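Glyoxalase 3 (Candida albicans, PDB 4LRU) converts methylglyoxal and water to D-lactate in one glutathione-independent step, detoxifying methylglyoxal made in the cell's own metabolism. Local coordinates at residues V138-A143 with I169-L174; I200-P205 with T218-Q223; T111-P116 with G183-I188. All blocks are in the same frame, centred on the assembly; numbering follows the deposited sequence.

Contact 1 of 3, residues V138-A143 with I169-L174; sequences VCHGPA and IGEDIL
His140 and Glu171 meet through one short, almost straight hydrogen bond: His140 NE2 donates to Glu171 OE2 over 2.5 Å, with an N-H...O angle of 172°. The oxygen lies in the plane of the imidazole and accepts the N-H on its syn lone pair, on the side of OE1, while the ring and the carboxylate are turned 29° against each other. The two side chains approach from opposite directions across some distance, for their CA atoms are 10.7 Å apart. Glu171 bends at chi2 (-66°), which carries its carboxylate off the helix and up to the ring edge. The other oxygen, OE1, is hydrogen-bonded to His109 NE2, so both carboxylate oxygens are held and the plane of the group is fixed. Rings of His109 and Phe166 meet that of His140. On the far side of the imidazole, His140 ND1 is 3.6 Å from Cys139 SG. The row Cys139, His140, Glu171, all inferred active-site residues, is thus consistent with a Cys-His-Glu catalytic triad in which the glutamate orients the histidine. Behind it stands a type II' turn from Val138 to Gly141, closed by Gly141 N to Val138 O at 2.8 Å, with Cys139 at positive phi, the nucleophile elbow of the DJ-1 superfamily. The elbow follows the end of strand 134-138, near Glu31 of helix 29-42, whereas Glu171 reaches in from helix 168-173 and also packs on Thr177 and Met180 of helix 177-182.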
loop_
_atom_site.group_PDB
_atom_site.type_symbol
_atom_site.label_atom_id
_atom_site.label_comp_id
_atom_site.label_asym_id
_atom_site.label_seq_id
_atom_site.Cartn_x
_atom_site.Cartn_y
_atom_site.Cartn_z
ATOM N N VAL A 138 3.259 1.041 0.936
ATOM C CA VAL A 138 4.315 1.481 0.028
ATOM C C VAL A 138 3.803 2.566 -0.918
ATOM O O VAL A 138 2.635 2.586 -1.286
ATOM C CB VAL A 138 4.911 0.292 -0.746
ATOM C CG1 VAL A 138 3.893 -0.341 -1.686
ATOM C CG2 VAL A 138 6.156 0.715 -1.518
ATOM N N CYS A 139 4.702 3.478 -1.292
ATOM C CA CYS A 139 4.466 4.424 -2.394
ATOM C C CYS A 139 3.415 5.473 -2.004
ATOM O O CYS A 139 3.660 6.240 -1.088
ATOM C CB CYS A 139 4.092 3.670 -3.660
ATOM S SG CYS A 139 4.147 4.669 -5.161
ATOM N N HIS A 140 2.237 5.496 -2.636
ATOM C CA HIS A 140 1.152 6.364 -2.125
ATOM C C HIS A 140 0.267 5.686 -1.093
ATOM O O HIS A 140 -0.674 6.290 -0.562
ATOM C CB HIS A 140 0.293 6.920 -3.264
ATOM C CG HIS A 140 1.048 7.818 -4.184
ATOM N ND1 HIS A 140 1.686 7.351 -5.313
ATOM C CD2 HIS A 140 1.359 9.130 -4.091
ATOM C CE1 HIS A 140 2.327 8.347 -5.894
ATOM N NE2 HIS A 140 2.153 9.434 -5.166
ATOM N N GLY A 141 0.573 4.428 -0.814
ATOM C CA GLY A 141 -0.157 3.649 0.182
ATOM C C GLY A 141 -0.369 4.337 1.516
ATOM O O GLY A 141 -1.395 4.109 2.168
ATOM N N PRO A 142 0.616 5.118 1.989
ATOM C CA PRO A 142 0.433 5.809 3.265
ATOM C C PRO A 142 -0.705 6.827 3.299
ATOM O O PRO A 142 -1.031 7.356 4.364
ATOM C CB PRO A 142 1.795 6.465 3.507
ATOM C CG PRO A 142 2.741 5.525 2.840
ATOM C CD PRO A 142 2.032 5.142 1.572
ATOM N N ALA A 143 -1.327 7.077 2.153
ATOM C CA ALA A 143 -2.592 7.813 2.134
ATOM C C ALA A 143 -3.642 7.142 3.019
ATOM O O ALA A 143 -4.570 7.804 3.468
ATOM C CB ALA A 143 -3.109 7.967 0.712
ATOM N N ILE A 169 9.294 15.089 -5.658
ATOM C CA ILE A 169 9.946 15.260 -6.938
ATOM C C ILE A 169 9.469 14.179 -7.916
ATOM O O ILE A 169 9.339 14.424 -9.116
ATOM C CB ILE A 169 11.489 15.314 -6.816
ATOM C CG1 ILE A 169 12.098 15.929 -8.082
ATOM C CG2 ILE A 169 12.061 13.945 -6.483
ATOM C CD1 ILE A 169 13.614 16.080 -8.058
ATOM N N GLY A 170 9.211 12.985 -7.397
ATOM C CA GLY A 170 8.678 11.892 -8.206
ATOM C C GLY A 170 7.388 12.294 -8.907
ATOM O O GLY A 170 7.154 11.930 -10.064
ATOM N N GLU A 171 6.564 13.084 -8.221
ATOM C CA GLU A 171 5.312 13.550 -8.836
ATOM C C GLU A 171 5.569 14.460 -10.026
ATOM O O GLU A 171 4.831 14.421 -11.018
ATOM C CB GLU A 171 4.405 14.267 -7.818
ATOM C CG GLU A 171 4.211 13.569 -6.478
ATOM C CD GLU A 171 3.453 12.250 -6.556
ATOM O OE1 GLU A 171 3.301 11.685 -7.662
ATOM O OE2 GLU A 171 3.052 11.762 -5.471
ATOM N N ASP A 172 6.625 15.282 -9.944
ATOM C CA ASP A 172 7.020 16.138 -11.051
ATOM C C ASP A 172 7.443 15.260 -12.223
ATOM O O ASP A 172 7.060 15.487 -13.362
ATOM C CB ASP A 172 8.211 17.030 -10.673
ATOM C CG ASP A 172 7.834 18.211 -9.779
ATOM O OD1 ASP A 172 6.641 18.433 -9.485
ATOM O OD2 ASP A 172 8.765 18.945 -9.376
ATOM N N ILE A 173 8.281 14.273 -11.926
ATOM C CA ILE A 173 8.876 13.463 -12.968
ATOM C C ILE A 173 7.772 12.699 -13.714
ATOM O O ILE A 173 7.831 12.569 -14.944
ATOM C CB ILE A 173 9.911 12.489 -12.376
ATOM C CG1 ILE A 173 11.102 13.276 -11.806
ATOM C CG2 ILE A 173 10.402 11.531 -13.458
ATOM C CD1 ILE A 173 11.964 12.459 -10.873
ATOM N N LEU A 174 6.720 12.332 -12.999
ATOM C CA LEU A 174 5.603 11.616 -13.615
ATOM C C LEU A 174 4.560 12.552 -14.219
ATOM O O LEU A 174 3.595 12.104 -14.853
ATOM C CB LEU A 174 4.947 10.685 -12.600
ATOM C CG LEU A 174 5.835 9.531 -12.129
ATOM C CD1 LEU A 174 5.090 8.691 -11.101
ATOM C CD2 LEU A 174 6.303 8.676 -13.305
#

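Contact 2 of 3, residues I200-P205 with T218-Q223; sequences IEPEGP and TGVNPQ
Pro202 lays its ring against the fork of Val220, with CG as the leading atom: it stands 3.8 Å from Val220 CG2 and 3.9 Å from Val220 CG1, while CB and CD of the proline follow at slightly longer range from CG2. Both methyls of the valine are therefore engaged by one puckered corner of the ring, and the two side chains run obliquely to each other in a buried apolar patch to which Thr167 adds its side. Two residues on comes Gly204, in an extended conformation, whose N is bound by the carboxylate of Asp207. This irregular loop runs between strands 198-199 and 210-213, and it folds over the end of strand 216-219, which lies in the central sheet of the alpha/beta DJ-1 fold between parallel strand 134-138 and antiparallel strand 210-213. At Pro205 the contact becomes polar. Its CB points away from Val220 and Asn221, and the backbone carbonyl does the touching: Asn221 ND2 donates to Pro205 O over 2.9 Å with an N-H...O angle of 157°. The acceptor lies close to the amide plane of Asn221, but the donor is tilted 33° from the plane of the carbonyl. Asn221 gets there with CG set between its backbone N and carbonyl carbon (chi1 52°). The same ND2 also binds Asp207 O, and OD1 is hydrogen-bonded to Ser224 OG, so three bonds fix the rotation of the amide. Pro205 O also borders the valine, 3.9 Å from Val220 CG1.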
loop_
_atom_site.group_PDB
_atom_site.type_symbol
_atom_site.label_atom_id
_atom_site.label_comp_id
_atom_site.label_asym_id
_atom_site.label_seq_id
_atom_site.Cartn_x
_atom_site.Cartn_y
_atom_site.Cartn_z
ATOM N N ILE A 200 10.225 11.118 6.210
ATOM C CA ILE A 200 11.642 10.888 5.940
ATOM C C ILE A 200 11.842 10.717 4.435
ATOM O O ILE A 200 11.316 9.774 3.835
ATOM C CB ILE A 200 12.151 9.626 6.662
ATOM C CG1 ILE A 200 11.813 9.660 8.155
ATOM C CG2 ILE A 200 13.652 9.484 6.452
ATOM C CD1 ILE A 200 12.443 10.799 8.902
ATOM N N GLU A 201 12.586 11.635 3.825
ATOM C CA GLU A 201 12.758 11.629 2.374
ATOM C C GLU A 201 13.973 10.770 1.994
ATOM O O GLU A 201 15.053 10.953 2.545
ATOM C CB GLU A 201 12.935 13.063 1.860
ATOM C CG GLU A 201 13.302 13.169 0.386
ATOM C CD GLU A 201 12.201 13.775 -0.466
ATOM O OE1 GLU A 201 11.356 14.517 0.075
ATOM O OE2 GLU A 201 12.189 13.511 -1.685
ATOM N N PRO A 202 13.796 9.829 1.053
ATOM C CA PRO A 202 14.951 9.092 0.546
ATOM C C PRO A 202 15.923 10.044 -0.168
ATOM O O PRO A 202 15.553 11.158 -0.554
ATOM C CB PRO A 202 14.335 8.124 -0.455
ATOM C CG PRO A 202 13.134 8.862 -0.956
ATOM C CD PRO A 202 12.590 9.544 0.263
ATOM N N GLU A 203 17.157 9.610 -0.355
ATOM C CA GLU A 203 18.132 10.462 -1.037
ATOM C C GLU A 203 17.662 10.774 -2.453
ATOM O O GLU A 203 17.772 11.915 -2.918
ATOM C CB GLU A 203 19.479 9.767 -1.088
ATOM C CG GLU A 203 20.062 9.538 0.284
ATOM C CD GLU A 203 21.564 9.597 0.256
ATOM O OE1 GLU A 203 22.137 10.459 0.952
ATOM O OE2 GLU A 203 22.158 8.799 -0.494
ATOM N N GLY A 204 17.108 9.761 -3.114
ATOM C CA GLY A 204 16.582 9.921 -4.461
ATOM C C GLY A 204 15.239 9.246 -4.614
ATOM O O GLY A 204 14.893 8.341 -3.845
ATOM N N PRO A 205 14.459 9.673 -5.617
ATOM C CA PRO A 205 13.061 9.270 -5.695
ATOM C C PRO A 205 12.842 7.793 -6.021
ATOM O O PRO A 205 11.747 7.287 -5.796
ATOM C CB PRO A 205 12.509 10.137 -6.837
ATOM C CG PRO A 205 13.711 10.505 -7.638
ATOM C CD PRO A 205 14.782 10.712 -6.607
ATOM N N THR A 218 6.920 1.706 6.277
ATOM C CA THR A 218 6.563 2.292 4.996
ATOM C C THR A 218 7.732 2.250 4.024
ATOM O O THR A 218 8.890 2.214 4.437
ATOM C CB THR A 218 6.099 3.750 5.173
ATOM O OG1 THR A 218 7.030 4.469 5.991
ATOM C CG2 THR A 218 4.728 3.797 5.848
ATOM N N GLY A 219 7.410 2.272 2.727
ATOM C CA GLY A 219 8.411 2.327 1.661
ATOM C C GLY A 219 8.057 3.329 0.583
ATOM O O GLY A 219 6.912 3.770 0.474
ATOM N N VAL A 220 9.030 3.676 -0.249
ATOM C CA VAL A 220 8.907 4.881 -1.076
ATOM C C VAL A 220 8.100 4.685 -2.373
ATOM O O VAL A 220 7.391 5.596 -2.826
ATOM C CB VAL A 220 10.292 5.428 -1.428
ATOM C CG1 VAL A 220 10.175 6.654 -2.321
ATOM C CG2 VAL A 220 11.041 5.769 -0.151
ATOM N N ASN A 221 8.246 3.525 -2.998
ATOM C CA ASN A 221 8.050 3.390 -4.443
ATOM C C ASN A 221 7.984 1.925 -4.872
ATOM O O ASN A 221 8.157 1.022 -4.057
ATOM C CB ASN A 221 9.183 4.109 -5.194
ATOM C CG ASN A 221 10.567 3.685 -4.713
ATOM O OD1 ASN A 221 10.749 2.546 -4.276
ATOM N ND2 ASN A 221 11.521 4.603 -4.726
ATOM N N PRO A 222 7.729 1.676 -6.163
ATOM C CA PRO A 222 7.677 0.280 -6.600
ATOM C C PRO A 222 8.979 -0.465 -6.316
ATOM O O PRO A 222 8.962 -1.654 -5.972
ATOM C CB PRO A 222 7.427 0.398 -8.105
ATOM C CG PRO A 222 6.704 1.704 -8.270
ATOM C CD PRO A 222 7.358 2.606 -7.245
ATOM N N GLN A 223 10.097 0.247 -6.424
ATOM C CA GLN A 223 11.413 -0.324 -6.176
ATOM C C GLN A 223 11.584 -0.798 -4.734
ATOM O O GLN A 223 12.445 -1.618 -4.464
ATOM C CB GLN A 223 12.494 0.714 -6.500
ATOM C CG GLN A 223 12.556 1.073 -7.976
ATOM C CD GLN A 223 11.612 2.203 -8.382
ATOM O OE1 GLN A 223 10.723 2.601 -7.638
ATOM N NE2 GLN A 223 11.836 2.742 -9.575
#

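Contact 3 of 3, residues T111-P116 with G183-I188; sequences TLFDYP and GNLLTI
Leu112 O accepts a hydrogen bond of 2.8 Å from a water that in turn accepts one from Leu186 N at 3.2 Å. The residue four places after Leu112 is Pro116, which has no N-H to offer, so the carbonyl of the short helix 111-114 is met by solvent instead. Leu185 CD2 also stands beside this oxygen, at 3.8 Å from Leu112 O. On the 183-188 side, Leu186 O is approached by a methyl, Leu112 CD2.

Phe113 turns a face of its ring to Leu185: CD1 sits 3.9 Å from the ring centroid and 29° off the normal, a CH-pi contact displaced toward CZ, which is 3.5 Å from Leu185 CD1. Leu185 CG, beside its backbone N and anti to the carbonyl carbon (chi1 -53°), brings CD1 over that face. Tyr14 stacks on the Phe113 ring as well. Leu112 CB closes on the same methyl, and Met180 packs against Leu112 and Leu185.

The segment 183-188 is a helix-to-helix connection: Asn184, with positive phi, completes a Schellman motif ending helix 177-182, and Thr187 is the N-cap of helix 188-195, its side chain capping a backbone N.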
loop_
_atom_site.group_PDB
_atom_site.type_symbol
_atom_site.label_atom_id
_atom_site.label_comp_id
_atom_site.label_asym_id
_atom_site.label_seq_id
_atom_site.Cartn_x
_atom_site.Cartn_y
_atom_site.Cartn_z
ATOM N N THR A 111 -4.713 5.268 -5.053
ATOM C CA THR A 111 -4.900 5.330 -3.600
ATOM C C THR A 111 -5.160 6.752 -3.073
ATOM O O THR A 111 -5.772 6.916 -2.016
ATOM C CB THR A 111 -3.679 4.796 -2.817
ATOM O OG1 THR A 111 -2.516 5.557 -3.165
ATOM C CG2 THR A 111 -3.440 3.342 -3.095
ATOM N N LEU A 112 -4.662 7.767 -3.780
ATOM C CA LEU A 112 -4.865 9.152 -3.394
ATOM C C LEU A 112 -6.342 9.490 -3.354
ATOM O O LEU A 112 -6.753 10.396 -2.622
ATOM C CB LEU A 112 -4.160 10.091 -4.372
ATOM C CG LEU A 112 -2.632 9.976 -4.356
ATOM C CD1 LEU A 112 -2.036 10.683 -5.555
ATOM C CD2 LEU A 112 -2.042 10.530 -3.063
ATOM N N PHE A 113 -7.122 8.775 -4.160
ATOM C CA PHE A 113 -8.543 9.079 -4.312
ATOM C C PHE A 113 -9.399 8.380 -3.261
ATOM O O PHE A 113 -10.345 8.979 -2.728
ATOM C CB PHE A 113 -9.034 8.725 -5.719
ATOM C CG PHE A 113 -8.458 9.606 -6.799
ATOM C CD1 PHE A 113 -7.231 9.308 -7.375
ATOM C CD2 PHE A 113 -9.140 10.727 -7.236
ATOM C CE1 PHE A 113 -6.701 10.112 -8.360
ATOM C CE2 PHE A 113 -8.620 11.540 -8.238
ATOM C CZ PHE A 113 -7.400 11.223 -8.806
ATOM N N ASP A 114 -9.101 7.115 -2.975
ATOM C CA ASP A 114 -9.953 6.340 -2.087
ATOM C C ASP A 114 -9.415 6.051 -0.697
ATOM O O ASP A 114 -10.184 6.034 0.265
ATOM C CB ASP A 114 -10.485 5.082 -2.764
ATOM C CG ASP A 114 -9.402 4.062 -3.073
ATOM O OD1 ASP A 114 -8.215 4.438 -3.231
ATOM O OD2 ASP A 114 -9.770 2.882 -3.189
ATOM N N TYR A 115 -8.109 5.854 -0.555
ATOM C CA TYR A 115 -7.583 5.426 0.742
ATOM C C TYR A 115 -7.925 6.396 1.899
ATOM O O TYR A 115 -8.236 5.944 2.979
ATOM C CB TYR A 115 -6.073 5.173 0.708
ATOM C CG TYR A 115 -5.646 3.775 0.255
ATOM C CD1 TYR A 115 -6.530 2.890 -0.374
ATOM C CD2 TYR A 115 -4.329 3.369 0.423
ATOM C CE1 TYR A 115 -6.104 1.634 -0.789
ATOM C CE2 TYR A 115 -3.897 2.128 0.014
ATOM C CZ TYR A 115 -4.770 1.264 -0.614
ATOM O OH TYR A 115 -4.349 0.002 -1.043
ATOM N N PRO A 116 -7.863 7.724 1.670
ATOM C CA PRO A 116 -8.167 8.618 2.793
ATOM C C PRO A 116 -9.576 8.535 3.358
ATOM O O PRO A 116 -9.813 8.999 4.479
ATOM C CB PRO A 116 -7.889 10.007 2.233
ATOM C CG PRO A 116 -6.887 9.777 1.135
ATOM C CD PRO A 116 -7.294 8.459 0.528
ATOM N N GLY A 183 -6.724 18.581 -7.447
ATOM C CA GLY A 183 -7.660 17.623 -6.860
ATOM C C GLY A 183 -7.597 17.550 -5.347
ATOM O O GLY A 183 -8.252 16.706 -4.738
ATOM N N ASN A 184 -6.774 18.400 -4.738
ATOM C CA ASN A 184 -6.545 18.345 -3.299
ATOM C C ASN A 184 -6.078 16.966 -2.908
ATOM O O ASN A 184 -6.470 16.435 -1.873
ATOM C CB ASN A 184 -7.828 18.682 -2.535
ATOM C CG ASN A 184 -8.164 20.150 -2.596
ATOM O OD1 ASN A 184 -9.187 20.546 -3.161
ATOM N ND2 ASN A 184 -7.294 20.972 -2.023
ATOM N N LEU A 185 -5.272 16.358 -3.773
ATOM C CA LEU A 185 -4.655 15.082 -3.464
ATOM C C LEU A 185 -3.303 15.315 -2.798
ATOM O O LEU A 185 -2.427 15.938 -3.375
ATOM C CB LEU A 185 -4.451 14.275 -4.743
ATOM C CG LEU A 185 -5.685 14.072 -5.627
ATOM C CD1 LEU A 185 -5.316 13.202 -6.813
ATOM C CD2 LEU A 185 -6.824 13.434 -4.848
ATOM N N LEU A 186 -3.137 14.817 -1.585
ATOM C CA LEU A 186 -1.967 15.171 -0.790
ATOM C C LEU A 186 -0.828 14.216 -1.092
ATOM O O LEU A 186 -1.025 13.006 -1.135
ATOM C CB LEU A 186 -2.284 15.113 0.699
ATOM C CG LEU A 186 -3.313 16.113 1.231
ATOM C CD1 LEU A 186 -3.374 15.992 2.745
ATOM C CD2 LEU A 186 -2.985 17.533 0.812
ATOM N N THR A 187 0.366 14.772 -1.276
ATOM C CA THR A 187 1.565 13.954 -1.328
ATOM C C THR A 187 1.791 13.320 0.031
ATOM O O THR A 187 1.224 13.746 1.028
ATOM C CB THR A 187 2.821 14.774 -1.670
ATOM O OG1 THR A 187 3.090 15.702 -0.610
ATOM C CG2 THR A 187 2.638 15.509 -2.967
ATOM N N ILE A 188 2.648 12.314 0.087
ATOM C CA ILE A 188 2.827 11.628 1.342
ATOM C C ILE A 188 3.481 12.544 2.379
ATOM O O ILE A 188 3.148 12.469 3.567
ATOM C CB ILE A 188 3.557 10.287 1.184
ATOM C CG1 ILE A 188 2.739 9.320 0.293
ATOM C CG2 ILE A 188 3.799 9.666 2.544
ATOM C CD1 ILE A 188 1.247 9.267 0.622
HETATM O O HOH W 1 -5.142 12.322 -1.369
#

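Contact 1 lies between the other two, its centre about 9 Å from that of contact 2 and about 10 Å from that of contact 3; contacts 2 and 3 are about 17 Å apart between centres, with nearest atoms about 7 Å apart. Contact 2 reaches the nucleophile elbow through the backbone: Cys139 N is 2.8 Å from Gly219 O, a probable hydrogen bond, and the Asn221 side chain is about 5 Å from that of Cys139. From the other flank, Leu112 of contact 3 packs directly on His140, their side chains about 4 Å apart, and Thr111 OG1 makes a weak 3.3 Å bond to His140 O. Both thus flank the inferred active-site residues of contact 1.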